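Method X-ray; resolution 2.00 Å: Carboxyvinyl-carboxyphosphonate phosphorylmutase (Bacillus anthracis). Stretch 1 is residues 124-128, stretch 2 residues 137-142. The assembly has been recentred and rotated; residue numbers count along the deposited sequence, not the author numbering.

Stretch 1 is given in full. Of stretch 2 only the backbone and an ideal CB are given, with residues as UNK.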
# COMPACT_ATOMS: atom_id res chain seq x y z
N GLU A 124 -1.22 14.62 -19.31
CA GLU A 124 -0.60 14.19 -20.56
C GLU A 124 -1.51 14.36 -21.78
O GLU A 124 -2.73 14.45 -21.65
CB GLU A 124 -0.14 12.74 -20.45
CG GLU A 124 -1.26 11.73 -20.31
CD GLU A 124 -0.77 10.37 -19.87
OE1 GLU A 124 -1.38 9.35 -20.25
OE2 GLU A 124 0.24 10.31 -19.13
N ASP A 125 -0.90 14.39 -22.96
CA ASP A 125 -1.63 14.55 -24.21
C ASP A 125 -1.99 13.22 -24.87
O ASP A 125 -2.46 13.20 -26.01
CB ASP A 125 -0.88 15.45 -25.20
CG ASP A 125 0.52 14.96 -25.51
OD1 ASP A 125 0.92 13.87 -25.03
OD2 ASP A 125 1.24 15.66 -26.26
N GLN A 126 -1.77 12.12 -24.16
CA GLN A 126 -2.21 10.82 -24.64
C GLN A 126 -3.72 10.84 -24.77
O GLN A 126 -4.40 11.57 -24.06
CB GLN A 126 -1.79 9.72 -23.67
CG GLN A 126 -0.40 9.15 -23.94
CD GLN A 126 -0.45 7.90 -24.79
OE1 GLN A 126 -1.52 7.36 -25.07
NE2 GLN A 126 0.72 7.42 -25.21
N GLN A 127 -4.24 10.05 -25.70
CA GLN A 127 -5.68 10.01 -25.92
C GLN A 127 -6.25 8.79 -25.22
O GLN A 127 -5.87 7.66 -25.51
CB GLN A 127 -5.99 9.99 -27.42
CG GLN A 127 -7.38 10.48 -27.77
CD GLN A 127 -8.38 9.35 -27.90
OE1 GLN A 127 -8.45 8.68 -28.93
NE2 GLN A 127 -9.15 9.12 -26.84
N LEU A 128 -7.16 9.04 -24.28
CA LEU A 128 -7.72 7.98 -23.45
C LEU A 128 -9.23 8.10 -23.30
O LEU A 128 -9.76 9.21 -23.29
CB LEU A 128 -7.05 7.98 -22.08
CG LEU A 128 -5.79 7.12 -21.97
CD1 LEU A 128 -4.78 7.74 -21.02
CD2 LEU A 128 -6.17 5.71 -21.52
N UNK A 137 -2.87 1.48 -28.06
CA UNK A 137 -2.79 2.65 -28.91
C UNK A 137 -1.70 3.61 -28.49
O UNK A 137 -1.20 3.55 -27.37
CB UNK A 137 -4.14 3.38 -28.92
N UNK A 138 -1.32 4.49 -29.41
CA UNK A 138 -0.24 5.43 -29.17
C UNK A 138 -0.65 6.82 -29.63
O UNK A 138 0.15 7.76 -29.58
CB UNK A 138 1.04 4.98 -29.88
N UNK A 139 -1.89 6.95 -30.08
CA UNK A 139 -2.35 8.22 -30.61
C UNK A 139 -2.50 9.26 -29.51
O UNK A 139 -2.68 8.91 -28.34
CB UNK A 139 -3.68 8.04 -31.35
N UNK A 140 -2.42 10.53 -29.89
CA UNK A 140 -2.51 11.62 -28.93
C UNK A 140 -3.69 12.51 -29.27
O UNK A 140 -4.22 12.46 -30.38
CB UNK A 140 -1.21 12.43 -28.90
N UNK A 141 -4.11 13.33 -28.31
CA UNK A 141 -5.14 14.31 -28.56
C UNK A 141 -4.51 15.49 -29.28
O UNK A 141 -3.29 15.60 -29.34
CB UNK A 141 -5.82 14.75 -27.26
N UNK A 142 -5.35 16.37 -29.82
CA UNK A 142 -4.84 17.55 -30.48
C UNK A 142 -4.16 18.43 -29.46
O UNK A 142 -4.40 18.32 -28.26
CB UNK A 142 -5.96 18.31 -31.20

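The two backbones are tied by a single bridge centred where Gln-126 faces position 140, and two hydrogen bonds frame it: the N of position 141 gives to Asp-125 O at 2.8 Å, and Gln-127 N gives to the O of position 139 at 3.3 Å. Both are backbone to backbone, so the register itself demands no particular side chain, beyond excluding proline at 141.

At position 137 the CA-to-CB direction is toward stretch 1, yet nothing there lies within 5.5 Å of an ideal CB. The backbone angles, -74/163, are open to any residue, so a small or a polar one would fit. The deposited residue is Gly-137, which leaves the space unfilled.

Position 138 points away, with its ideal CB 5.3 Å from Gln-126 NE2. Stretch 1 asks little here, and a polar or charged chain is reasonable. It is Lys-138, extended beyond chi1 and leaving the contact to its backbone.

Position 139 points sideways, its ideal CB 5.0 Å from Gln-127 CB. The Gln-127 side chain runs alongside and offers aliphatic carbons and an amide, which would suit a long, flexible chain with a methylene stem, such as Lys, Arg, Gln or Met. Lys-139 takes the role: its CD gives the closest approach, 3.2 Å from Gln-127 OE1, and NZ stays 4.2 Å from that same OE1, without a hydrogen bond.

Position 140 is the most constrained. Its ideal CB sits 3.2 Å from Asp-125 O, a tight approach. Phi/psi of -120/163 are extended, and the CB points sideways, along a surface made of the Asp-125 carbonyl and the stem of Gln-126. A hydrophobic chain such as Leu, Ile or Met could cover that surface. Leu-140, with chi1 m and chi2 t, brings CD2 to 3.8 Å from Gln-126 CA and 4.1 Å from Gln-126 CG.

Position 141 also points sideways, its ideal CB 3.9 Å from Asp-125 O and 4.6 Å from Gln-127 CG. Carbon is available from two residues, which favours a compact apolar chain: Val or Ile, perhaps Thr. Val-141 uses both branches, CG1 at 3.6 Å from Gln-127 CG and CG2 at 4.1 Å from Asp-125 CB.

Position 142 points away, with no atom of stretch 1 near its CB; stretch 1 sets no limit, so a small or polar residue would do. Thr-142 is an N-cap, its side chain capping a backbone N just past the stretch.

Stretch 2, residues 137-142: GKKLVT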
# COMPACT_ATOMS: atom_id res chain seq x y z
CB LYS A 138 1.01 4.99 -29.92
CG LYS A 138 0.75 4.68 -31.39
CD LYS A 138 2.03 4.39 -32.14
CE LYS A 138 1.75 4.13 -33.61
NZ LYS A 138 2.99 3.97 -34.42
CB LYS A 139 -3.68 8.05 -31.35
CG LYS A 139 -4.88 7.97 -30.44
CD LYS A 139 -6.09 8.60 -31.10
CE LYS A 139 -6.46 7.88 -32.39
NZ LYS A 139 -7.67 8.48 -33.03
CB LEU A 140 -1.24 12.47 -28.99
CG LEU A 140 0.08 11.72 -28.88
CD1 LEU A 140 1.23 12.67 -29.14
CD2 LEU A 140 0.22 11.06 -27.52
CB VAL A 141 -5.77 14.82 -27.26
CG1 VAL A 141 -6.36 13.67 -26.46
CG2 VAL A 141 -4.75 15.59 -26.43
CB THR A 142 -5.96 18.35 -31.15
OG1 THR A 142 -6.93 18.73 -30.16
CG2 THR A 142 -6.64 17.52 -32.22
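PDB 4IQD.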